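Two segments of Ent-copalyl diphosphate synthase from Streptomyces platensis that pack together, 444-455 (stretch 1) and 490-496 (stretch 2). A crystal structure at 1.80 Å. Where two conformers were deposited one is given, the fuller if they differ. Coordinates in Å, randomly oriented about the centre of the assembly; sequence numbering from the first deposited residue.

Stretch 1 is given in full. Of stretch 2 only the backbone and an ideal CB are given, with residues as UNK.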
ATOM      1  N   ARG A 444     -10.939   0.239  11.346  1.00 18.59           N
ATOM      2  CA  ARG A 444     -11.972   0.851  10.527  1.00 18.71           C
ATOM      3  C   ARG A 444     -13.171  -0.057  10.264  1.00 19.06           C
ATOM      4  O   ARG A 444     -14.319   0.331  10.524  1.00 18.38           O
ATOM      5  CB  ARG A 444     -11.381   1.308   9.193  1.00 18.38           C
ATOM      6  CG  ARG A 444     -12.422   1.992   8.331  1.00 18.64           C
ATOM      7  CD  ARG A 444     -11.845   2.610   7.077  1.00 18.09           C
ATOM      8  NE  ARG A 444     -12.938   3.047   6.203  1.00 17.71           N
ATOM      9  CZ  ARG A 444     -12.775   3.741   5.078  1.00 17.82           C
ATOM     10  NH1 ARG A 444     -11.574   4.120   4.664  1.00 18.29           N
ATOM     11  NH2 ARG A 444     -13.839   4.062   4.354  1.00 18.95           N
ATOM     12  N   TRP A 445     -12.901  -1.233   9.704  1.00 19.69           N
ATOM     13  CA  TRP A 445     -13.966  -2.175   9.317  1.00 20.82           C
ATOM     14  C   TRP A 445     -14.106  -3.332  10.323  1.00 22.00           C
ATOM     15  O   TRP A 445     -15.152  -3.977  10.408  1.00 22.43           O
ATOM     16  CB  TRP A 445     -13.679  -2.709   7.932  1.00 19.86           C
ATOM     17  CG  TRP A 445     -13.795  -1.701   6.859  1.00 19.39           C
ATOM     18  CD1 TRP A 445     -14.884  -0.935   6.579  1.00 20.86           C
ATOM     19  CD2 TRP A 445     -12.789  -1.315   5.923  1.00 20.41           C
ATOM     20  NE1 TRP A 445     -14.636  -0.113   5.518  1.00 20.12           N
ATOM     21  CE2 TRP A 445     -13.353  -0.318   5.092  1.00 19.67           C
ATOM     22  CE3 TRP A 445     -11.461  -1.701   5.712  1.00 20.24           C
ATOM     23  CZ2 TRP A 445     -12.646   0.290   4.055  1.00 20.03           C
ATOM     24  CZ3 TRP A 445     -10.759  -1.119   4.653  1.00 21.58           C
ATOM     25  CH2 TRP A 445     -11.357  -0.129   3.840  1.00 20.32           C
ATOM     26  N   GLN A 446     -13.060  -3.567  11.104  1.00 20.82           N
ATOM     27  CA  GLN A 446     -13.057  -4.568  12.155  1.00 22.56           C
ATOM     28  C   GLN A 446     -11.838  -4.244  13.017  1.00 22.16           C
ATOM     29  O   GLN A 446     -10.958  -3.508  12.581  1.00 21.34           O
ATOM     30  CB  GLN A 446     -12.857  -5.972  11.542  1.00 24.42           C
ATOM     31  CG  GLN A 446     -11.495  -6.108  10.881  1.00 25.74           C
ATOM     32  CD  GLN A 446     -11.374  -7.298   9.972  1.00 28.53           C
ATOM     33  OE1 GLN A 446     -11.115  -7.151   8.774  1.00 27.41           O
ATOM     34  NE2 GLN A 446     -11.582  -8.496  10.528  1.00 31.74           N
ATOM     35  N   GLY A 447     -11.739  -4.824  14.201  1.00 21.68           N
ATOM     36  CA  GLY A 447     -10.462  -4.776  14.923  1.00 21.92           C
ATOM     37  C   GLY A 447      -9.353  -5.467  14.161  1.00 21.20           C
ATOM     38  O   GLY A 447      -9.512  -6.614  13.690  1.00 21.14           O
ATOM     39  N   THR A 448      -8.200  -4.789  14.018  1.00 20.14           N
ATOM     40  CA  THR A 448      -7.061  -5.385  13.349  1.00 19.65           C
ATOM     41  C   THR A 448      -5.819  -5.240  14.208  1.00 19.47           C
ATOM     42  O   THR A 448      -5.719  -4.334  15.031  1.00 19.82           O
ATOM     43  CB  THR A 448      -6.756  -4.719  11.996  1.00 19.40           C
ATOM     44  OG1 THR A 448      -6.424  -3.330  12.179  1.00 18.98           O
ATOM     45  CG2 THR A 448      -7.961  -4.847  11.047  1.00 19.26           C
ATOM     46  N   THR A 449      -4.893  -6.137  13.995  1.00 19.72           N
ATOM     47  CA  THR A 449      -3.556  -6.047  14.621  1.00 20.35           C
ATOM     48  C   THR A 449      -2.905  -4.696  14.283  1.00 19.78           C
ATOM     49  O   THR A 449      -2.449  -3.965  15.201  1.00 20.48           O
ATOM     50  CB  THR A 449      -2.669  -7.205  14.130  1.00 20.62           C
ATOM     51  OG1 THR A 449      -3.158  -8.436  14.691  1.00 20.70           O
ATOM     52  CG2 THR A 449      -1.182  -7.033  14.533  1.00 20.68           C
ATOM     53  N   GLU A 450      -2.906  -4.339  12.987  1.00 18.49           N
ATOM     54  CA  GLU A 450      -2.223  -3.113  12.566  1.00 18.11           C
ATOM     55  C   GLU A 450      -2.787  -1.880  13.275  1.00 18.26           C
ATOM     56  O   GLU A 450      -2.055  -1.105  13.885  1.00 18.17           O
ATOM     57  CB  GLU A 450      -2.324  -2.937  11.053  1.00 18.06           C
ATOM     58  CG  GLU A 450      -1.616  -1.693  10.527  1.00 18.10           C
ATOM     59  CD  GLU A 450      -1.696  -1.530   9.018  1.00 18.39           C
ATOM     60  OE1 GLU A 450      -2.391  -2.349   8.347  1.00 17.37           O
ATOM     61  OE2 GLU A 450      -1.059  -0.583   8.519  1.00 18.50           O
ATOM     62  N   GLU A 451      -4.112  -1.713  13.217  1.00 17.44           N
ATOM     63  CA  GLU A 451      -4.717  -0.489  13.716  1.00 18.36           C
ATOM     64  C   GLU A 451      -4.693  -0.417  15.247  1.00 19.42           C
ATOM     65  O   GLU A 451      -4.501   0.665  15.825  1.00 20.09           O
ATOM     66  CB  GLU A 451      -6.126  -0.300  13.155  1.00 18.24           C
ATOM     67  CG  GLU A 451      -6.150  -0.230  11.623  1.00 17.82           C
ATOM     68  CD  GLU A 451      -7.534  -0.408  11.034  1.00 18.17           C
ATOM     69  OE1 GLU A 451      -8.005  -1.562  10.958  1.00 18.76           O
ATOM     70  OE2 GLU A 451      -8.144   0.596  10.614  1.00 19.52           O
ATOM     71  N   THR A 452      -4.864  -1.562  15.889  1.00 19.74           N
ATOM     72  CA  THR A 452      -4.743  -1.651  17.325  1.00 21.26           C
ATOM     73  C   THR A 452      -3.316  -1.241  17.750  1.00 21.39           C
ATOM     74  O   THR A 452      -3.135  -0.431  18.698  1.00 21.95           O
ATOM     75  CB  THR A 452      -5.074  -3.070  17.828  1.00 21.48           C
ATOM     76  OG1 THR A 452      -6.415  -3.425  17.441  1.00 20.90           O
ATOM     77  CG2 THR A 452      -4.944  -3.128  19.353  1.00 22.30           C
ATOM     78  N   ALA A 453      -2.328  -1.793  17.054  1.00 20.46           N
ATOM     79  CA  ALA A 453      -0.912  -1.476  17.333  1.00 20.42           C
ATOM     80  C   ALA A 453      -0.646   0.005  17.261  1.00 20.49           C
ATOM     81  O   ALA A 453       0.026   0.561  18.162  1.00 20.92           O
ATOM     82  CB  ALA A 453       0.022  -2.223  16.392  1.00 20.12           C
ATOM     83  N   TYR A 454      -1.188   0.676  16.233  1.00 19.82           N
ATOM     84  CA  TYR A 454      -0.994   2.126  16.109  1.00 20.67           C
ATOM     85  C   TYR A 454      -1.548   2.902  17.308  1.00 21.09           C
ATOM     86  O   TYR A 454      -0.916   3.850  17.784  1.00 21.56           O
ATOM     87  CB  TYR A 454      -1.584   2.691  14.810  1.00 20.40           C
ATOM     88  CG  TYR A 454      -0.977   2.097  13.539  1.00 20.04           C
ATOM     89  CD1 TYR A 454       0.341   1.631  13.508  1.00 20.88           C
ATOM     90  CD2 TYR A 454      -1.702   2.081  12.361  1.00 19.69           C
ATOM     91  CE1 TYR A 454       0.896   1.105  12.348  1.00 21.67           C
ATOM     92  CE2 TYR A 454      -1.163   1.567  11.192  1.00 19.82           C
ATOM     93  CZ  TYR A 454       0.140   1.082  11.192  1.00 20.35           C
ATOM     94  OH  TYR A 454       0.713   0.529  10.069  1.00 19.31           O
HETATM   95  N   MSE A 455      -2.736   2.526  17.771  1.00 21.16           N
HETATM   96  CA  MSE A 455      -3.353   3.211  18.906  1.00 22.23           C
HETATM   97  C   MSE A 455      -2.647   2.931  20.204  1.00 23.35           C
HETATM   98  O   MSE A 455      -2.508   3.840  21.046  1.00 23.50           O
HETATM   99  CB  MSE A 455      -4.847   2.887  18.988  1.00 22.70           C
HETATM  100  CG  MSE A 455      -5.574   3.519  17.804  1.00 22.25           C
HETATM  101 SE   MSE A 455      -5.479   5.475  17.702  0.65 23.07          SE
HETATM  102  CE  MSE A 455      -4.005   5.710  16.457  1.00 22.44           C
ATOM    103  N   UNK A 490      -3.398 -13.471   7.610  1.00 30.49           N
ATOM    104  CA  UNK A 490      -4.683 -12.863   7.292  0.60 30.15           C
ATOM    105  C   UNK A 490      -4.760 -11.374   7.641  1.00 27.14           C
ATOM    106  O   UNK A 490      -5.826 -10.803   7.666  1.00 26.78           O
ATOM    107  CB  UNK A 490      -5.795 -13.615   8.026  0.60 30.15           C
ATOM    108  N   UNK A 491      -3.624 -10.731   7.901  1.00 23.56           N
ATOM    109  CA  UNK A 491      -3.664  -9.285   8.149  1.00 21.32           C
ATOM    110  C   UNK A 491      -4.357  -8.613   6.960  1.00 19.35           C
ATOM    111  O   UNK A 491      -3.958  -8.842   5.820  1.00 19.12           O
ATOM    112  CB  UNK A 491      -2.259  -8.717   8.358  1.00 21.32           C
ATOM    113  N   UNK A 492      -5.411  -7.837   7.191  1.00 18.54           N
ATOM    114  CA  UNK A 492      -6.091  -7.201   6.038  1.00 19.10           C
ATOM    115  C   UNK A 492      -5.241  -6.129   5.371  1.00 18.36           C
ATOM    116  O   UNK A 492      -4.489  -5.436   6.056  1.00 19.09           O
ATOM    117  CB  UNK A 492      -7.416  -6.581   6.486  1.00 19.10           C
ATOM    118  N   UNK A 493      -5.357  -5.994   4.058  1.00 16.89           N
ATOM    119  CA  UNK A 493      -4.705  -4.922   3.336  1.00 16.55           C
ATOM    120  C   UNK A 493      -5.420  -3.599   3.559  1.00 17.19           C
ATOM    121  O   UNK A 493      -6.629  -3.501   3.371  1.00 17.23           O
ATOM    122  CB  UNK A 493      -4.643  -5.247   1.842  1.00 16.55           C
ATOM    123  N   UNK A 494      -4.669  -2.588   3.988  1.00 15.75           N
ATOM    124  CA  UNK A 494      -5.210  -1.261   4.242  1.00 15.79           C
ATOM    125  C   UNK A 494      -4.426  -0.137   3.536  1.00 16.13           C
ATOM    126  O   UNK A 494      -4.869   1.005   3.517  1.00 17.03           O
ATOM    127  CB  UNK A 494      -5.229  -1.005   5.750  1.00 15.79           C
ATOM    128  N   UNK A 495      -3.260  -0.455   3.001  1.00 16.04           N
ATOM    129  CA  UNK A 495      -2.439   0.528   2.305  1.00 15.97           C
ATOM    130  C   UNK A 495      -2.888   0.706   0.883  1.00 16.71           C
ATOM    131  O   UNK A 495      -3.080  -0.286   0.167  1.00 16.90           O
ATOM    132  CB  UNK A 495      -0.964   0.121   2.337  1.00 15.97           C
ATOM    133  N   UNK A 496      -3.046   1.950   0.444  1.00 17.31           N
ATOM    134  CA  UNK A 496      -3.527   2.195  -0.924  1.00 17.82           C
ATOM    135  C   UNK A 496      -2.527   1.809  -2.006  1.00 17.98           C
ATOM    136  O   UNK A 496      -1.374   2.270  -2.004  1.00 17.18           O
ATOM    137  CB  UNK A 496      -3.886   3.674  -1.085  1.00 17.82           C
TER

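Position 490 stands clear of stretch 1: nothing there comes within 5.5 Å of its ideal CB, so the contact sets no preference and many side chains would do. The deposited residue is S490, whose OG is hydrogen-bonded elsewhere in the structure.

At 491 the CA-to-CB bond points sideways, again with nothing close to the ideal CB, yet the CA lies 7.2 Å from the CA of T449, at the start of the helix. A long or aromatic side chain could reach across that space. The residue is Y491. With chi1 in the m well its ring extends to T449, CE1 lying 3.7 Å from OG1, a packing contact.

Position 492 points toward stretch 1, its ideal CB 4.4 Å from Q446 OE1 and 4.9 Å from T448 CG2. A compact, largely apolar side chain would suit, such as valine, alanine or proline, and the phi of -69° is one that proline's ring permits. P492 is found, its CG 3.9 Å from T448 CG2 and 3.7 Å from Q446 OE1. Waters 1 and 2 each link P492 O to E450 OE1, at 2.9 and 2.7 Å for water 1 and 2.8 and 2.9 Å for water 2.

Position 493 turns its CA-to-CB direction away, and phi/psi of -75/126 are open to most residues, so nothing here demands the deposited G493.

Position 494 points toward stretch 1, its ideal CB 4.1 Å from E450 OE1. Ahead lies a space bordered by the W445 ring and the carboxylates of E450 and E451. A basic side chain could answer the acids; a branched aliphatic one could fill the space and pack on the indole. L494 takes the second course, with the largest area covered in stretch 2. Its CD2 lies 3.7 Å from W445 CZ3, while CD1 is 3.6 Å from both E450 OE1 and E451 OE1. The carboxylates have polar partners of their own: E451 OE1 accepts from T448 OG1 at 2.7 Å, and water 1, bound to E450 OE1, also accepts from L494 N at 3.0 Å.

Position 495 points sideways, but E450 OE2 offers an acceptor to a long donor: arginine, lysine or tryptophan might reach it. W495 does, NE1 donating to E450 OE2 at 2.9 Å. Y454 OH donates to the same oxygen, 2.6 Å from E450 OE2, and lies 3.9 Å from W495 CZ2.

Position 496 points sideways, beyond contact; many would suit. H496 has both ring nitrogens hydrogen-bonded elsewhere.

Stretch 2 490-496: SYPGLWH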
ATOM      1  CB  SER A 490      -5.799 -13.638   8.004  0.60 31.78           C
ATOM      2  OG  SER A 490      -5.795 -14.983   7.552  0.60 33.68           O
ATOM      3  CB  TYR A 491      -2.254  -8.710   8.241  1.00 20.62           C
ATOM      4  CG  TYR A 491      -1.446  -9.013   9.480  1.00 20.23           C
ATOM      5  CD1 TYR A 491      -2.022  -9.469  10.661  1.00 19.95           C
ATOM      6  CD2 TYR A 491      -0.075  -8.770   9.475  1.00 20.33           C
ATOM      7  CE1 TYR A 491      -1.246  -9.695  11.796  1.00 20.36           C
ATOM      8  CE2 TYR A 491       0.703  -8.996  10.593  1.00 20.64           C
ATOM      9  CZ  TYR A 491       0.118  -9.437  11.751  1.00 20.78           C
ATOM     10  OH  TYR A 491       0.910  -9.629  12.827  1.00 20.92           O
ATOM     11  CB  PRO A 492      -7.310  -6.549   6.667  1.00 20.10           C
ATOM     12  CG  PRO A 492      -7.490  -7.221   7.973  1.00 20.54           C
ATOM     13  CD  PRO A 492      -6.132  -7.587   8.442  1.00 20.31           C
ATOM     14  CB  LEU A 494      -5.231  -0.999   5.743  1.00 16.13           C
ATOM     15  CG  LEU A 494      -6.059  -1.951   6.620  1.00 16.44           C
ATOM     16  CD1 LEU A 494      -5.887  -1.567   8.067  1.00 17.36           C
ATOM     17  CD2 LEU A 494      -7.519  -1.860   6.237  1.00 17.25           C
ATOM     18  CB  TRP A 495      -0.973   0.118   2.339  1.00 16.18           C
ATOM     19  CG  TRP A 495      -0.407   0.090   3.718  1.00 17.66           C
ATOM     20  CD1 TRP A 495      -0.695  -0.788   4.705  1.00 17.78           C
ATOM     21  CD2 TRP A 495       0.569   0.992   4.255  1.00 18.42           C
ATOM     22  NE1 TRP A 495       0.017  -0.493   5.821  1.00 19.13           N
ATOM     23  CE2 TRP A 495       0.814   0.590   5.575  1.00 18.58           C
ATOM     24  CE3 TRP A 495       1.249   2.096   3.741  1.00 19.54           C
ATOM     25  CZ2 TRP A 495       1.700   1.277   6.422  1.00 19.47           C
ATOM     26  CZ3 TRP A 495       2.140   2.792   4.589  1.00 21.10           C
ATOM     27  CH2 TRP A 495       2.357   2.359   5.904  1.00 19.63           C
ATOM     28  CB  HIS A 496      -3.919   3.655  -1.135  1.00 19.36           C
ATOM     29  CG  HIS A 496      -5.193   4.042  -0.455  1.00 21.24           C
ATOM     30  ND1 HIS A 496      -5.654   5.338  -0.439  1.00 25.97           N
ATOM     31  CD2 HIS A 496      -6.087   3.319   0.257  1.00 21.80           C
ATOM     32  CE1 HIS A 496      -6.785   5.396   0.253  1.00 25.42           C
ATOM     33  NE2 HIS A 496      -7.081   4.180   0.666  1.00 22.35           N
TER
HETATM   34  O   HOH W   1      -2.487  -3.383   5.809  1.00 16.97           O
HETATM   35  O   HOH W   2      -4.066  -4.710   8.710  1.00 17.45           O
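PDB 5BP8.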